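Local coordinates for protein DNA replication initiator (Cdc21/Cdc54) (Methanothermobacter thermautotrophicus, PDB 1LTL) that is the N-terminal part of an MCM protein that probably acts as a replicative helicase, binding single-stranded DNA and using ATP in the full-length chain, at residues Asn98-Arg103 / Lys112-Asp117; Gly222-Val227 / Asn237-Asn242. One frame throughout, in Å; residues are numbered along the deposited sequence.

Interaction 1 (Asn98-Arg103 / Lys112-Asp117); sequences NVIPLR and KFVAVD
Asn98 lies against the strand at Phe113 to Ala115. Asn98 O sits 3.8 Å from Ala115 CB. Val99 follows with its side chain beside the same alanine. Val99 CG2 lies 3.6 Å from Ala115 O and 4.2 Å from Asp117 OD2, and the valine and aspartate side chains cross obliquely. The carboxylate of Asp117 has its main partner in Arg219, a salt bridge from strand 217-229. Ile100 makes the backbone link. Ile100 N donates to Ala115 O at 2.9 Å, with a bent N-H...O angle of 140°. Ile100 O lies 3.5 Å from Val116 CG2. Leu102 comes next, at the start of a short 3-10 turn. Leu102 CB meets Val116 CG1 at 4.1 Å. Val116 CG1 stands anti to its backbone N (chi1 176°), which places this methyl by Leu102 and leaves CG2 by Ile100 O. The contact is therefore a loop laid along one edge of a strand, within the MCM OB domain. The strand's other edge bonds to strand 217-229, for example at Val116 with Val220. At its start, Phe113 packs on Leu62 of helix 58-64 and on Pro66 and Ile70 of helix 66-77.

Interaction 2 (Gly222-Val227 / Asn237-Asn242); sequences GTLRTV and NFIYGN
Thr223 and Tyr240, and then Arg225 and Phe238, form two hydrogen-bonded pairs of an antiparallel hairpin, with four N-H...O bonds of 2.9 Å and strand axes at 154°. On the sheet face of Arg225, Phe238 and Tyr240, the guanidinium lies flat on the tyrosine ring. The centres are 4.4 Å apart and the planes are 13° from parallel. The two side chains run side by side and point the same way. Tyr240 OH goes on to Glu205. Phe238 CG sits between its backbone N and carbonyl carbon, and the ring leans over the facing strand. Phe238 CZ meets Arg225 CG at 3.8 Å, and Phe238 CD2 meets Val227 CG1 at 4.0 Å. The ring stands 86° from the guanidinium, with CZ near the guanidinium edge. An alanine at Phe238 would probably leave the Arg225 methylenes and Val227 without their cover and the guanidinium freer to turn off Tyr240. On the other face, Leu224 CD1 touches Ile239 CG1 at 4.1 Å, and Thr226 OG1 lies 2.8 Å from Asn237 OD1, with Lys236 O also near that hydroxyl. The chemistry thus differs by face: a cation-aromatic cluster on one, and on the other an aliphatic contact running on to Leu105 and Phe109 beside a polar pair.

In the fold
The two contacts meet in one sheet. Strand 217-229 lies between strands 113-137 and 234-243, so residues 222-227 pair with 237-242 on one side and with 112-117 on the other. The contact centres are about 10 Å apart. Val114 N lies 2.8 Å from Gly222 O, and Lys112 O lies 3.1 Å from Leu224 N; both are probable hydrogen bonds. Lys112 O also packs on Thr223 CG2 at 3.8 Å. In sequence, interaction 1 closes before interaction 2 opens. Both lie away from the zinc held by Cys137, Cys140, Cys159 and Cys162. Interaction 2 also reaches a second subunit, where Thr226 O accepts a hydrogen bond from Gln171 of that chain.

Interaction 1 (Asn98-Arg103 / Lys112-Asp117)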
ATOM      1  N   ASN A  98      28.017 -39.314 -29.993  1.00 52.76           N
ATOM      2  CA  ASN A  98      28.385 -37.914 -29.777  1.00 50.18           C
ATOM      3  C   ASN A  98      29.493 -37.756 -28.744  1.00 47.79           C
ATOM      4  O   ASN A  98      29.290 -37.155 -27.700  1.00 48.33           O
ATOM      5  CB  ASN A  98      27.162 -37.119 -29.329  1.00 50.42           C
ATOM      6  CG  ASN A  98      27.382 -35.631 -29.403  1.00 50.63           C
ATOM      7  OD1 ASN A  98      26.609 -34.846 -28.868  1.00 51.30           O
ATOM      8  ND2 ASN A  98      28.442 -35.231 -30.085  1.00 52.09           N
ATOM      9  N   VAL A  99      30.668 -38.288 -29.044  1.00 45.25           N
ATOM     10  CA  VAL A  99      31.786 -38.198 -28.116  1.00 43.43           C
ATOM     11  C   VAL A  99      32.619 -36.941 -28.365  1.00 42.20           C
ATOM     12  O   VAL A  99      33.216 -36.763 -29.431  1.00 42.89           O
ATOM     13  CB  VAL A  99      32.675 -39.448 -28.220  1.00 43.63           C
ATOM     14  CG1 VAL A  99      32.812 -39.854 -29.688  1.00 45.45           C
ATOM     15  CG2 VAL A  99      34.048 -39.180 -27.606  1.00 41.90           C
ATOM     16  N   ILE A 100      32.659 -36.069 -27.367  1.00 38.56           N
ATOM     17  CA  ILE A 100      33.408 -34.841 -27.499  1.00 35.02           C
ATOM     18  C   ILE A 100      34.630 -34.780 -26.613  1.00 34.40           C
ATOM     19  O   ILE A 100      34.593 -35.155 -25.462  1.00 34.48           O
ATOM     20  CB  ILE A 100      32.536 -33.635 -27.179  1.00 33.28           C
ATOM     21  CG1 ILE A 100      31.556 -33.382 -28.311  1.00 33.05           C
ATOM     22  CG2 ILE A 100      33.397 -32.416 -26.976  1.00 33.78           C
ATOM     23  CD1 ILE A 100      30.533 -34.437 -28.446  1.00 34.74           C
ATOM     24  N   PRO A 101      35.753 -34.309 -27.150  1.00 34.72           N
ATOM     25  CA  PRO A 101      36.916 -34.250 -26.261  1.00 33.98           C
ATOM     26  C   PRO A 101      36.708 -33.202 -25.174  1.00 33.16           C
ATOM     27  O   PRO A 101      36.073 -32.182 -25.391  1.00 31.71           O
ATOM     28  CB  PRO A 101      38.060 -33.903 -27.212  1.00 34.47           C
ATOM     29  CG  PRO A 101      37.369 -33.171 -28.340  1.00 34.72           C
ATOM     30  CD  PRO A 101      36.122 -33.993 -28.542  1.00 34.20           C
ATOM     31  N   LEU A 102      37.256 -33.463 -24.002  1.00 34.99           N
ATOM     32  CA  LEU A 102      37.109 -32.559 -22.878  1.00 36.59           C
ATOM     33  C   LEU A 102      37.359 -31.080 -23.140  1.00 38.04           C
ATOM     34  O   LEU A 102      36.488 -30.259 -22.879  1.00 38.86           O
ATOM     35  CB  LEU A 102      38.001 -33.020 -21.737  1.00 35.71           C
ATOM     36  CG  LEU A 102      37.698 -32.474 -20.353  1.00 34.98           C
ATOM     37  CD1 LEU A 102      38.203 -33.500 -19.383  1.00 36.49           C
ATOM     38  CD2 LEU A 102      38.324 -31.115 -20.095  1.00 35.06           C
ATOM     39  N   ARG A 103      38.541 -30.734 -23.642  1.00 39.21           N
ATOM     40  CA  ARG A 103      38.872 -29.334 -23.894  1.00 39.76           C
ATOM     41  C   ARG A 103      37.877 -28.618 -24.801  1.00 38.02           C
ATOM     42  O   ARG A 103      37.879 -27.408 -24.856  1.00 39.87           O
ATOM     43  CB  ARG A 103      40.266 -29.208 -24.525  1.00 43.64           C
ATOM     44  CG  ARG A 103      41.295 -30.231 -24.047  1.00 49.43           C
ATOM     45  CD  ARG A 103      42.327 -29.651 -23.061  1.00 53.30           C
ATOM     46  NE  ARG A 103      43.284 -28.743 -23.706  1.00 56.23           N
ATOM     47  CZ  ARG A 103      44.413 -28.303 -23.145  1.00 57.50           C
ATOM     48  NH1 ARG A 103      44.758 -28.679 -21.911  1.00 57.52           N
ATOM     49  NH2 ARG A 103      45.199 -27.472 -23.819  1.00 57.97           N
ATOM     50  N   LYS A 112      23.314 -30.034 -24.156  1.00 26.21           N
ATOM     51  CA  LYS A 112      23.403 -31.167 -25.075  1.00 27.60           C
ATOM     52  C   LYS A 112      23.871 -32.451 -24.414  1.00 29.65           C
ATOM     53  O   LYS A 112      24.551 -32.429 -23.385  1.00 30.08           O
ATOM     54  CB  LYS A 112      24.376 -30.848 -26.211  1.00 27.93           C
ATOM     55  CG  LYS A 112      24.149 -29.534 -26.908  1.00 27.41           C
ATOM     56  CD  LYS A 112      22.846 -29.538 -27.654  1.00 28.73           C
ATOM     57  CE  LYS A 112      22.697 -28.271 -28.448  1.00 30.92           C
ATOM     58  NZ  LYS A 112      21.352 -28.245 -29.063  1.00 34.01           N
ATOM     59  N   PHE A 113      23.549 -33.577 -25.037  1.00 31.51           N
ATOM     60  CA  PHE A 113      23.949 -34.864 -24.490  1.00 32.68           C
ATOM     61  C   PHE A 113      25.351 -35.194 -24.984  1.00 31.97           C
ATOM     62  O   PHE A 113      25.546 -35.412 -26.168  1.00 33.82           O
ATOM     63  CB  PHE A 113      22.951 -35.931 -24.939  1.00 33.67           C
ATOM     64  CG  PHE A 113      22.776 -37.048 -23.952  1.00 36.69           C
ATOM     65  CD1 PHE A 113      22.400 -36.786 -22.637  1.00 36.72           C
ATOM     66  CD2 PHE A 113      22.987 -38.367 -24.336  1.00 37.35           C
ATOM     67  CE1 PHE A 113      22.240 -37.824 -21.731  1.00 37.88           C
ATOM     68  CE2 PHE A 113      22.827 -39.410 -23.432  1.00 36.90           C
ATOM     69  CZ  PHE A 113      22.454 -39.145 -22.132  1.00 37.46           C
ATOM     70  N   VAL A 114      26.339 -35.218 -24.099  1.00 30.45           N
ATOM     71  CA  VAL A 114      27.687 -35.520 -24.560  1.00 28.96           C
ATOM     72  C   VAL A 114      28.268 -36.763 -23.937  1.00 29.23           C
ATOM     73  O   VAL A 114      27.659 -37.396 -23.078  1.00 30.89           O
ATOM     74  CB  VAL A 114      28.656 -34.362 -24.305  1.00 27.45           C
ATOM     75  CG1 VAL A 114      28.110 -33.103 -24.930  1.00 28.76           C
ATOM     76  CG2 VAL A 114      28.883 -34.182 -22.829  1.00 26.81           C
ATOM     77  N   ALA A 115      29.462 -37.114 -24.381  1.00 28.46           N
ATOM     78  CA  ALA A 115      30.137 -38.289 -23.878  1.00 27.40           C
ATOM     79  C   ALA A 115      31.589 -37.907 -23.955  1.00 26.63           C
ATOM     80  O   ALA A 115      32.099 -37.634 -25.030  1.00 27.59           O
ATOM     81  CB  ALA A 115      29.843 -39.473 -24.757  1.00 26.47           C
ATOM     82  N   VAL A 116      32.236 -37.908 -22.801  1.00 24.47           N
ATOM     83  CA  VAL A 116      33.602 -37.483 -22.666  1.00 24.37           C
ATOM     84  C   VAL A 116      34.441 -38.509 -21.984  1.00 27.00           C
ATOM     85  O   VAL A 116      34.006 -39.066 -20.985  1.00 28.50           O
ATOM     86  CB  VAL A 116      33.647 -36.254 -21.784  1.00 24.41           C
ATOM     87  CG1 VAL A 116      35.074 -35.845 -21.537  1.00 25.12           C
ATOM     88  CG2 VAL A 116      32.810 -35.143 -22.395  1.00 21.97           C
ATOM     89  N   ASP A 117      35.657 -38.736 -22.484  1.00 30.12           N
ATOM     90  CA  ASP A 117      36.581 -39.710 -21.868  1.00 31.56           C
ATOM     91  C   ASP A 117      37.615 -38.983 -21.015  1.00 32.37           C
ATOM     92  O   ASP A 117      37.923 -37.825 -21.264  1.00 32.21           O
ATOM     93  CB  ASP A 117      37.316 -40.526 -22.935  1.00 34.08           C
ATOM     94  CG  ASP A 117      36.372 -41.307 -23.819  1.00 38.36           C
ATOM     95  OD1 ASP A 117      35.428 -41.925 -23.277  1.00 40.03           O
ATOM     96  OD2 ASP A 117      36.572 -41.326 -25.057  1.00 40.87           O
TER

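Interaction 2 (Gly222-Val227 / Asn237-Asn242)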
ATOM      1  N   GLY A 222      26.675 -37.668 -20.348  1.00 33.74           N
ATOM      2  CA  GLY A 222      25.707 -36.881 -19.620  1.00 31.84           C
ATOM      3  C   GLY A 222      25.391 -35.542 -20.235  1.00 30.93           C
ATOM      4  O   GLY A 222      25.896 -35.196 -21.303  1.00 31.97           O
ATOM      5  N   THR A 223      24.551 -34.771 -19.560  1.00 28.59           N
ATOM      6  CA  THR A 223      24.182 -33.463 -20.073  1.00 25.72           C
ATOM      7  C   THR A 223      25.182 -32.404 -19.639  1.00 23.74           C
ATOM      8  O   THR A 223      25.614 -32.377 -18.485  1.00 24.66           O
ATOM      9  CB  THR A 223      22.815 -33.066 -19.574  1.00 26.98           C
ATOM     10  OG1 THR A 223      21.896 -34.150 -19.781  1.00 30.77           O
ATOM     11  CG2 THR A 223      22.332 -31.855 -20.318  1.00 27.60           C
ATOM     12  N   LEU A 224      25.587 -31.535 -20.554  1.00 21.19           N
ATOM     13  CA  LEU A 224      26.530 -30.506 -20.140  1.00 18.53           C
ATOM     14  C   LEU A 224      25.723 -29.346 -19.582  1.00 18.02           C
ATOM     15  O   LEU A 224      24.851 -28.784 -20.244  1.00 16.99           O
ATOM     16  CB  LEU A 224      27.396 -30.049 -21.299  1.00 15.15           C
ATOM     17  CG  LEU A 224      28.489 -29.032 -21.009  1.00 12.41           C
ATOM     18  CD1 LEU A 224      29.628 -29.527 -20.111  1.00  9.58           C
ATOM     19  CD2 LEU A 224      29.026 -28.699 -22.361  1.00 13.78           C
ATOM     20  N   ARG A 225      26.003 -29.006 -18.340  1.00 17.23           N
ATOM     21  CA  ARG A 225      25.273 -27.944 -17.701  1.00 17.65           C
ATOM     22  C   ARG A 225      26.243 -26.839 -17.317  1.00 17.50           C
ATOM     23  O   ARG A 225      27.473 -27.023 -17.282  1.00 17.27           O
ATOM     24  CB  ARG A 225      24.557 -28.479 -16.442  1.00 19.23           C
ATOM     25  CG  ARG A 225      23.651 -29.734 -16.601  1.00 15.53           C
ATOM     26  CD  ARG A 225      22.271 -29.424 -17.179  1.00 19.43           C
ATOM     27  NE  ARG A 225      21.254 -30.461 -16.904  1.00 24.82           N
ATOM     28  CZ  ARG A 225      20.980 -30.962 -15.689  1.00 27.20           C
ATOM     29  NH1 ARG A 225      21.637 -30.549 -14.600  1.00 27.07           N
ATOM     30  NH2 ARG A 225      20.029 -31.870 -15.547  1.00 29.19           N
ATOM     31  N   THR A 226      25.699 -25.667 -17.058  1.00 15.65           N
ATOM     32  CA  THR A 226      26.577 -24.610 -16.640  1.00 16.63           C
ATOM     33  C   THR A 226      25.997 -23.935 -15.409  1.00 18.42           C
ATOM     34  O   THR A 226      24.785 -23.960 -15.171  1.00 18.50           O
ATOM     35  CB  THR A 226      26.832 -23.562 -17.767  1.00 14.58           C
ATOM     36  OG1 THR A 226      28.011 -22.815 -17.443  1.00 11.60           O
ATOM     37  CG2 THR A 226      25.674 -22.586 -17.905  1.00  8.45           C
ATOM     38  N   VAL A 227      26.885 -23.340 -14.627  1.00 19.87           N
ATOM     39  CA  VAL A 227      26.476 -22.663 -13.427  1.00 22.11           C
ATOM     40  C   VAL A 227      27.396 -21.522 -13.066  1.00 25.17           C
ATOM     41  O   VAL A 227      28.616 -21.651 -13.145  1.00 24.02           O
ATOM     42  CB  VAL A 227      26.413 -23.634 -12.236  1.00 21.75           C
ATOM     43  CG1 VAL A 227      27.786 -24.205 -11.943  1.00 20.49           C
ATOM     44  CG2 VAL A 227      25.873 -22.917 -11.035  1.00 23.19           C
ATOM     45  N   ASN A 237      31.477 -24.748 -16.701  1.00 24.07           N
ATOM     46  CA  ASN A 237      30.691 -25.895 -17.159  1.00 22.95           C
ATOM     47  C   ASN A 237      30.980 -27.159 -16.385  1.00 20.49           C
ATOM     48  O   ASN A 237      32.085 -27.357 -15.892  1.00 21.10           O
ATOM     49  CB  ASN A 237      30.917 -26.177 -18.639  1.00 25.34           C
ATOM     50  CG  ASN A 237      30.576 -24.997 -19.522  1.00 27.73           C
ATOM     51  OD1 ASN A 237      29.707 -24.186 -19.199  1.00 30.00           O
ATOM     52  ND2 ASN A 237      31.240 -24.913 -20.663  1.00 27.54           N
ATOM     53  N   PHE A 238      29.976 -28.017 -16.262  1.00 17.76           N
ATOM     54  CA  PHE A 238      30.168 -29.286 -15.567  1.00 17.08           C
ATOM     55  C   PHE A 238      29.303 -30.332 -16.245  1.00 17.40           C
ATOM     56  O   PHE A 238      28.369 -29.993 -16.974  1.00 19.01           O
ATOM     57  CB  PHE A 238      29.818 -29.165 -14.061  1.00 15.83           C
ATOM     58  CG  PHE A 238      28.342 -29.022 -13.781  1.00 14.87           C
ATOM     59  CD1 PHE A 238      27.526 -30.140 -13.683  1.00 12.90           C
ATOM     60  CD2 PHE A 238      27.750 -27.769 -13.711  1.00 13.91           C
ATOM     61  CE1 PHE A 238      26.163 -30.006 -13.529  1.00 11.64           C
ATOM     62  CE2 PHE A 238      26.381 -27.640 -13.557  1.00 10.66           C
ATOM     63  CZ  PHE A 238      25.593 -28.758 -13.469  1.00 10.70           C
ATOM     64  N   ILE A 239      29.615 -31.602 -16.038  1.00 17.25           N
ATOM     65  CA  ILE A 239      28.782 -32.626 -16.650  1.00 19.53           C
ATOM     66  C   ILE A 239      27.880 -33.294 -15.639  1.00 20.03           C
ATOM     67  O   ILE A 239      28.318 -33.708 -14.559  1.00 21.34           O
ATOM     68  CB  ILE A 239      29.579 -33.762 -17.313  1.00 20.65           C
ATOM     69  CG1 ILE A 239      30.475 -33.220 -18.426  1.00 20.93           C
ATOM     70  CG2 ILE A 239      28.612 -34.780 -17.873  1.00 18.70           C
ATOM     71  CD1 ILE A 239      31.627 -34.135 -18.741  1.00 21.62           C
ATOM     72  N   TYR A 240      26.610 -33.388 -16.007  1.00 20.24           N
ATOM     73  CA  TYR A 240      25.605 -34.043 -15.187  1.00 19.59           C
ATOM     74  C   TYR A 240      25.566 -35.458 -15.758  1.00 19.98           C
ATOM     75  O   TYR A 240      24.977 -35.713 -16.818  1.00 19.15           O
ATOM     76  CB  TYR A 240      24.247 -33.357 -15.349  1.00 20.07           C
ATOM     77  CG  TYR A 240      23.190 -33.949 -14.462  1.00 23.89           C
ATOM     78  CD1 TYR A 240      23.394 -34.031 -13.087  1.00 27.12           C
ATOM     79  CD2 TYR A 240      22.038 -34.527 -14.993  1.00 23.77           C
ATOM     80  CE1 TYR A 240      22.500 -34.687 -12.258  1.00 27.04           C
ATOM     81  CE2 TYR A 240      21.122 -35.191 -14.171  1.00 25.05           C
ATOM     82  CZ  TYR A 240      21.369 -35.273 -12.796  1.00 28.33           C
ATOM     83  OH  TYR A 240      20.532 -35.973 -11.936  1.00 31.40           O
ATOM     84  N   GLY A 241      26.220 -36.364 -15.042  1.00 21.36           N
ATOM     85  CA  GLY A 241      26.318 -37.748 -15.462  1.00 23.60           C
ATOM     86  C   GLY A 241      25.024 -38.502 -15.644  1.00 27.36           C
ATOM     87  O   GLY A 241      24.130 -38.420 -14.805  1.00 28.73           O
ATOM     88  N   ASN A 242      24.925 -39.233 -16.753  1.00 30.77           N
ATOM     89  CA  ASN A 242      23.757 -40.045 -17.042  1.00 33.68           C
ATOM     90  C   ASN A 242      24.152 -41.497 -17.038  1.00 37.02           C
ATOM     91  O   ASN A 242      23.495 -42.324 -16.432  1.00 39.28           O
ATOM     92  CB  ASN A 242      23.180 -39.759 -18.413  1.00 33.85           C
ATOM     93  CG  ASN A 242      22.075 -40.742 -18.780  1.00 35.82           C
ATOM     94  OD1 ASN A 242      20.884 -40.453 -18.621  1.00 37.14           O
ATOM     95  ND2 ASN A 242      22.468 -41.917 -19.252  1.00 34.66           N
TER